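Local coordinates for protein RNA silencing suppressor p19 (Carnation Italian ringspot virus, PDB 6BJV) that suppresses RNA silencing in the plant host by binding short interfering RNAs as a homodimer that selects them by the length of their duplex, at residues Q13-G16 with E17-G21; Y97-S100 with R101-A105. All coordinates share one frame; numbering follows the deposited sequence.

Contact 1 (Q13-G16 with E17-G21); sequences QANG and ERWDG. With nucleotides of chain D.
The C-terminal end of helix 7-16 runs straight into a turn, and G16 and D20 meet where the helix stops. G16 O accepts two backbone bonds. D20 N reaches G16 O at 3.0 Å, almost straight at 172°. W19 N gives it a second bond of 3.1 Å from above the carbonyl plane. Just after G16, E17 N makes weak bonds to Q13 O and A14 O. Water 1 donates to A14 O at 2.8 Å and to E17 OE1 at 3.1 Å. E17 OE2 forms a salt bridge with R72.

R18 leaves the turn extended, its CG anti to the backbone N (chi1 -180°). Its guanidinium edge meets a phosphate: R18 NH2 bonds OP1 of G2 of chain D at 2.6 Å, and R18 NH1 adds a weak bond to the same oxygen at 3.1 Å. D34 makes a salt bridge to R18 NE and S36 OG a hydrogen bond to R18 NH2, which helps to fix the group. W19 CH2 lies over one face of the R18 guanidinium, 3.4 Å above its plane and toward its rim. W19 CZ2 is 3.6 Å from O3' of G2 of chain D. This is a helix C-terminus running into a turn whose arginine holds an RNA phosphate.

Contact 2 (Y97-S100 with R101-A105); sequences YAAS and RFLGA
The backbone leaves the end of helix 92-99 through two successive i to i+3 bonds, R101 N to A98 O at 3.1 Å and F102 N to A99 O at 3.1 Å. Both donors stand above the plane of the carbonyl they bind. Bonds of this spacing make consecutive tight turns. They carry the chain from helix 92-99 into the loop that leads to strand 109-116.

The side chains of the turn fold back over the helix end. R101 is bent at chi2 (-98°), which brings its guanidinium back along the helix to the phenol end of Y97. R101 NE lies over one face of the Y97 ring, 4.0 Å from Y97 CZ. R101 NH2 comes to 2.6 Å from Y97 OH, but the angle is too poor for a hydrogen bond. The ring and the guanidinium are inclined to each other by 44°. Nearer the backbone, R101 CB sits 3.8 Å above the centre of the F102 ring. F102 CD2 is 3.0 Å from A98 O, the carbonyl that R101 N also uses.

T27 touches both R101 and F102, and P29 touches the buried A98, so the loop before helix 39-45 packs on this turn. S100 OG turns back to bond N96 O, one helical turn earlier. L103 points back to the helix. L103 CG is 3.3 Å from A99 O, and L103 CD1 packs on A99 CB at 3.8 Å.

How the contacts relate
Both contacts are helix C-terminal ends passing into loops. Contact 1 comes first, after helix 7-16, and contact 2 follows much later, after helix 92-99. Helix 39-45, strands 58-65 and 68-75 and helix 80-87 lie between them in the chain. The centres of the two contacts are 18 Å apart and their nearest atoms about 6 Å apart, without touching. The loop after helix 7-16 ties both helix ends together: I26 touches Q13 and A14, while T27 and P29 touch contact 2. Contact 1 also packs on strand 68-75 of the antiparallel sheet. Contact 1 binds RNA directly. Contact 2 is packing beside it, its nearest atom about 8 Å from the bound nucleic acid.

Contact 1 (Q13-G16 with E17-G21)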
ATOM      1  N   GLN A  13      15.797   2.117  19.293  1.00 63.64           N
ATOM      2  CA  GLN A  13      14.860   1.994  20.405  1.00 61.37           C
ATOM      3  C   GLN A  13      13.447   1.711  19.909  1.00 54.20           C
ATOM      4  O   GLN A  13      12.708   0.940  20.532  1.00 53.82           O
ATOM      5  CB  GLN A  13      14.889   3.267  21.253  1.00 64.70           C
ATOM      6  CG  GLN A  13      16.196   3.478  22.007  1.00 75.19           C
ATOM      7  CD  GLN A  13      16.262   4.826  22.704  1.00 76.65           C
ATOM      8  OE1 GLN A  13      15.526   5.752  22.361  1.00 72.09           O
ATOM      9  NE2 GLN A  13      17.146   4.940  23.689  1.00 82.30           N
ATOM     10  N   ALA A  14      13.052   2.322  18.788  1.00 49.03           N
ATOM     11  CA  ALA A  14      11.703   2.116  18.273  1.00 43.23           C
ATOM     12  C   ALA A  14      11.469   0.655  17.911  1.00 43.39           C
ATOM     13  O   ALA A  14      10.367   0.128  18.105  1.00 43.59           O
ATOM     14  CB  ALA A  14      11.463   3.014  17.060  1.00 39.01           C
ATOM     15  N   ASN A  15      12.493  -0.016  17.382  1.00 58.24           N
ATOM     16  CA  ASN A  15      12.357  -1.429  17.051  1.00 59.50           C
ATOM     17  C   ASN A  15      12.274  -2.284  18.307  1.00 63.55           C
ATOM     18  O   ASN A  15      11.565  -3.296  18.322  1.00 64.49           O
ATOM     19  CB  ASN A  15      13.529  -1.876  16.176  1.00 61.23           C
ATOM     20  CG  ASN A  15      13.269  -3.201  15.484  1.00 63.06           C
ATOM     21  OD1 ASN A  15      12.670  -4.110  16.059  1.00 65.60           O
ATOM     22  ND2 ASN A  15      13.717  -3.314  14.239  1.00 62.43           N
ATOM     23  N   GLY A  16      12.985  -1.894  19.367  1.00 51.92           N
ATOM     24  CA  GLY A  16      12.883  -2.596  20.633  1.00 56.15           C
ATOM     25  C   GLY A  16      11.580  -2.350  21.361  1.00 56.72           C
ATOM     26  O   GLY A  16      11.225  -3.127  22.253  1.00 60.41           O
ATOM     27  N   GLU A  17      10.856  -1.290  20.997  1.00 55.72           N
ATOM     28  CA  GLU A  17       9.582  -1.008  21.649  1.00 60.44           C
ATOM     29  C   GLU A  17       8.584  -2.137  21.432  1.00 61.41           C
ATOM     30  O   GLU A  17       7.673  -2.326  22.246  1.00 60.78           O
ATOM     31  CB  GLU A  17       9.017   0.317  21.137  1.00 56.77           C
ATOM     32  CG  GLU A  17       7.728   0.756  21.827  1.00 58.68           C
ATOM     33  CD  GLU A  17       6.480   0.161  21.199  1.00 59.17           C
ATOM     34  OE1 GLU A  17       6.519  -0.189  20.000  1.00 56.27           O
ATOM     35  OE2 GLU A  17       5.458   0.047  21.908  1.00 62.87           O
ATOM     36  N   ARG A  18       8.739  -2.897  20.347  1.00 53.67           N
ATOM     37  CA  ARG A  18       7.842  -4.019  20.090  1.00 56.04           C
ATOM     38  C   ARG A  18       7.891  -5.035  21.225  1.00 61.09           C
ATOM     39  O   ARG A  18       6.866  -5.622  21.589  1.00 64.85           O
ATOM     40  CB  ARG A  18       8.215  -4.679  18.764  1.00 53.95           C
ATOM     41  CG  ARG A  18       7.348  -5.863  18.374  1.00 56.97           C
ATOM     42  CD  ARG A  18       7.744  -6.386  17.005  1.00 55.06           C
ATOM     43  NE  ARG A  18       6.926  -7.519  16.581  1.00 58.49           N
ATOM     44  CZ  ARG A  18       7.068  -8.153  15.421  1.00 58.26           C
ATOM     45  NH1 ARG A  18       8.001  -7.769  14.558  1.00 54.70           N
ATOM     46  NH2 ARG A  18       6.278  -9.173  15.121  1.00 62.22           N
ATOM     47  N   TRP A  19       9.072  -5.245  21.803  1.00 59.62           N
ATOM     48  CA  TRP A  19       9.276  -6.270  22.819  1.00 63.82           C
ATOM     49  C   TRP A  19       9.166  -5.723  24.236  1.00 76.40           C
ATOM     50  O   TRP A  19       8.485  -6.318  25.076  1.00 80.38           O
ATOM     51  CB  TRP A  19      10.642  -6.928  22.611  1.00 62.99           C
ATOM     52  CG  TRP A  19      10.932  -7.205  21.173  1.00 61.18           C
ATOM     53  CD1 TRP A  19      11.939  -6.674  20.424  1.00 55.95           C
ATOM     54  CD2 TRP A  19      10.191  -8.065  20.298  1.00 57.55           C
ATOM     55  NE1 TRP A  19      11.879  -7.156  19.139  1.00 52.31           N
ATOM     56  CE2 TRP A  19      10.812  -8.012  19.036  1.00 52.86           C
ATOM     57  CE3 TRP A  19       9.064  -8.877  20.461  1.00 57.63           C
ATOM     58  CZ2 TRP A  19      10.349  -8.742  17.944  1.00 44.82           C
ATOM     59  CZ3 TRP A  19       8.604  -9.599  19.375  1.00 55.76           C
ATOM     60  CH2 TRP A  19       9.246  -9.527  18.132  1.00 50.59           C
ATOM     61  N   ASP A  20       9.818  -4.602  24.521  1.00 76.29           N
ATOM     62  CA  ASP A  20       9.758  -4.019  25.850  1.00 83.28           C
ATOM     63  C   ASP A  20       8.468  -3.214  26.006  1.00 86.93           C
ATOM     64  O   ASP A  20       7.629  -3.149  25.104  1.00 82.49           O
ATOM     65  CB  ASP A  20      11.002  -3.172  26.107  1.00 82.69           C
ATOM     66  CG  ASP A  20      11.193  -2.080  25.074  1.00 79.73           C
ATOM     67  OD1 ASP A  20      10.199  -1.426  24.706  1.00 78.81           O
ATOM     68  OD2 ASP A  20      12.340  -1.884  24.621  1.00 75.08           O
ATOM     69  N   GLY A  21       8.305  -2.596  27.170  1.00150.65           N
ATOM     70  CA  GLY A  21       7.080  -1.890  27.500  1.00151.29           C
ATOM     71  C   GLY A  21       6.678  -0.808  26.515  1.00142.36           C
ATOM     72  O   GLY A  21       5.594  -0.879  25.932  1.00139.72           O
TER
ATOM     73  P     G D   2       7.570 -11.731  12.731  1.00 54.33           P
ATOM     74  OP1   G D   2       7.277 -10.299  12.988  1.00 54.53           O
ATOM     75  OP2   G D   2       7.800 -12.189  11.337  1.00 55.65           O
ATOM     76  O5'   G D   2       8.841 -12.122  13.609  1.00 53.74           O
ATOM     77  C5'   G D   2       8.887 -11.818  14.995  1.00 53.05           C
ATOM     78  C4'   G D   2      10.201 -12.227  15.608  1.00 54.19           C
ATOM     79  O4'   G D   2      10.311 -13.676  15.628  1.00 54.32           O
ATOM     80  C3'   G D   2      11.450 -11.781  14.868  1.00 55.61           C
ATOM     81  O3'   G D   2      11.788 -10.427  15.105  1.00 56.90           O
ATOM     82  C2'   G D   2      12.492 -12.775  15.361  1.00 57.66           C
ATOM     83  O2'   G D   2      12.954 -12.440  16.662  1.00 59.93           O
ATOM     84  C1'   G D   2      11.661 -14.054  15.450  1.00 55.98           C
ATOM     85  N9    G D   2      11.771 -14.867  14.225  1.00 55.84           N
ATOM     86  C8    G D   2      10.847 -15.007  13.218  1.00 54.97           C
ATOM     87  N7    G D   2      11.247 -15.800  12.263  1.00 55.78           N
ATOM     88  C5    G D   2      12.514 -16.206  12.662  1.00 57.06           C
ATOM     89  C6    G D   2      13.443 -17.073  12.034  1.00 58.43           C
ATOM     90  O6    G D   2      13.329 -17.675  10.958  1.00 58.78           O
ATOM     91  N1    G D   2      14.606 -17.206  12.788  1.00 60.14           N
ATOM     92  C2    G D   2      14.842 -16.588  13.992  1.00 61.62           C
ATOM     93  N2    G D   2      16.024 -16.840  14.572  1.00 64.59           N
ATOM     94  N3    G D   2      13.983 -15.779  14.589  1.00 60.12           N
ATOM     95  C4    G D   2      12.851 -15.636  13.871  1.00 57.28           C
TER
HETATM   96  O   HOH W   1       8.193  -1.558  17.776  1.00 18.89           O

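Contact 2 (Y97-S100 with R101-A105)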
ATOM      1  N   TYR A  97       0.377  11.971  17.902  1.00 77.96           N
ATOM      2  CA  TYR A  97       1.154  12.133  19.126  1.00 77.87           C
ATOM      3  C   TYR A  97       2.550  11.543  18.965  1.00 76.48           C
ATOM      4  O   TYR A  97       3.556  12.204  19.250  1.00 77.57           O
ATOM      5  CB  TYR A  97       0.412  11.474  20.290  1.00 77.66           C
ATOM      6  CG  TYR A  97       1.076  11.634  21.637  1.00 81.02           C
ATOM      7  CD1 TYR A  97       0.879  12.777  22.399  1.00 87.62           C
ATOM      8  CD2 TYR A  97       1.886  10.632  22.156  1.00 79.54           C
ATOM      9  CE1 TYR A  97       1.479  12.924  23.635  1.00 91.66           C
ATOM     10  CE2 TYR A  97       2.490  10.769  23.390  1.00 83.51           C
ATOM     11  CZ  TYR A  97       2.280  11.915  24.126  1.00 89.37           C
ATOM     12  OH  TYR A  97       2.880  12.058  25.356  1.00 93.78           O
ATOM     13  N   ALA A  98       2.631  10.293  18.503  1.00 59.62           N
ATOM     14  CA  ALA A  98       3.932   9.674  18.271  1.00 57.71           C
ATOM     15  C   ALA A  98       4.678  10.370  17.139  1.00 58.78           C
ATOM     16  O   ALA A  98       5.904  10.514  17.191  1.00 57.98           O
ATOM     17  CB  ALA A  98       3.758   8.186  17.967  1.00 55.66           C
ATOM     18  N   ALA A  99       3.953  10.810  16.109  1.00 56.96           N
ATOM     19  CA  ALA A  99       4.596  11.479  14.984  1.00 59.00           C
ATOM     20  C   ALA A  99       5.271  12.771  15.426  1.00 60.79           C
ATOM     21  O   ALA A  99       6.388  13.079  14.993  1.00 60.97           O
ATOM     22  CB  ALA A  99       3.570  11.760  13.887  1.00 60.43           C
ATOM     23  N   SER A 100       4.610  13.537  16.297  1.00 77.45           N
ATOM     24  CA  SER A 100       5.171  14.789  16.791  1.00 79.63           C
ATOM     25  C   SER A 100       6.495  14.598  17.518  1.00 77.73           C
ATOM     26  O   SER A 100       7.179  15.590  17.796  1.00 79.44           O
ATOM     27  CB  SER A 100       4.169  15.468  17.728  1.00 80.79           C
ATOM     28  OG  SER A 100       2.928  15.687  17.080  1.00 82.05           O
ATOM     29  N   ARG A 101       6.873  13.359  17.828  1.00 66.54           N
ATOM     30  CA  ARG A 101       8.073  13.085  18.604  1.00 68.03           C
ATOM     31  C   ARG A 101       9.304  12.841  17.743  1.00 66.28           C
ATOM     32  O   ARG A 101      10.424  12.886  18.264  1.00 68.72           O
ATOM     33  CB  ARG A 101       7.834  11.865  19.501  1.00 66.42           C
ATOM     34  CG  ARG A 101       6.614  11.993  20.407  1.00 68.64           C
ATOM     35  CD  ARG A 101       7.003  12.445  21.799  1.00 74.19           C
ATOM     36  NE  ARG A 101       5.864  12.948  22.562  1.00 77.88           N
ATOM     37  CZ  ARG A 101       5.836  13.074  23.886  1.00 83.87           C
ATOM     38  NH1 ARG A 101       6.880  12.714  24.619  1.00 85.66           N
ATOM     39  NH2 ARG A 101       4.754  13.552  24.484  1.00 87.57           N
ATOM     40  N   PHE A 102       9.131  12.581  16.443  1.00 58.65           N
ATOM     41  CA  PHE A 102      10.251  12.242  15.574  1.00 57.24           C
ATOM     42  C   PHE A 102      10.255  13.038  14.273  1.00 58.71           C
ATOM     43  O   PHE A 102      11.057  12.736  13.382  1.00 59.09           O
ATOM     44  CB  PHE A 102      10.242  10.743  15.252  1.00 55.13           C
ATOM     45  CG  PHE A 102       9.910   9.870  16.429  1.00 54.94           C
ATOM     46  CD1 PHE A 102      10.872   9.563  17.377  1.00 58.20           C
ATOM     47  CD2 PHE A 102       8.636   9.351  16.583  1.00 55.90           C
ATOM     48  CE1 PHE A 102      10.566   8.758  18.459  1.00 59.88           C
ATOM     49  CE2 PHE A 102       8.325   8.547  17.660  1.00 55.78           C
ATOM     50  CZ  PHE A 102       9.290   8.249  18.600  1.00 58.23           C
ATOM     51  N   LEU A 103       9.391  14.039  14.137  1.00 61.31           N
ATOM     52  CA  LEU A 103       9.285  14.826  12.917  1.00 64.55           C
ATOM     53  C   LEU A 103       9.664  16.272  13.196  1.00 66.90           C
ATOM     54  O   LEU A 103       9.307  16.829  14.238  1.00 66.32           O
ATOM     55  CB  LEU A 103       7.869  14.764  12.338  1.00 66.13           C
ATOM     56  CG  LEU A 103       7.410  13.392  11.842  1.00 65.61           C
ATOM     57  CD1 LEU A 103       5.943  13.442  11.451  1.00 65.57           C
ATOM     58  CD2 LEU A 103       8.258  12.921  10.670  1.00 66.39           C
ATOM     59  N   GLY A 104      10.387  16.871  12.254  1.00 63.42           N
ATOM     60  CA  GLY A 104      10.795  18.257  12.365  1.00 68.07           C
ATOM     61  C   GLY A 104      10.143  19.137  11.320  1.00 70.07           C
ATOM     62  O   GLY A 104       8.975  18.938  10.973  1.00 69.98           O
ATOM     63  N   ALA A 105      10.888  20.117  10.813  1.00102.15           N
ATOM     64  CA  ALA A 105      10.384  20.995   9.764  1.00105.80           C
ATOM     65  C   ALA A 105      10.588  20.404   8.375  1.00106.35           C
ATOM     66  O   ALA A 105       9.699  20.503   7.523  1.00106.89           O
ATOM     67  CB  ALA A 105      11.066  22.362   9.851  1.00109.48           C
TER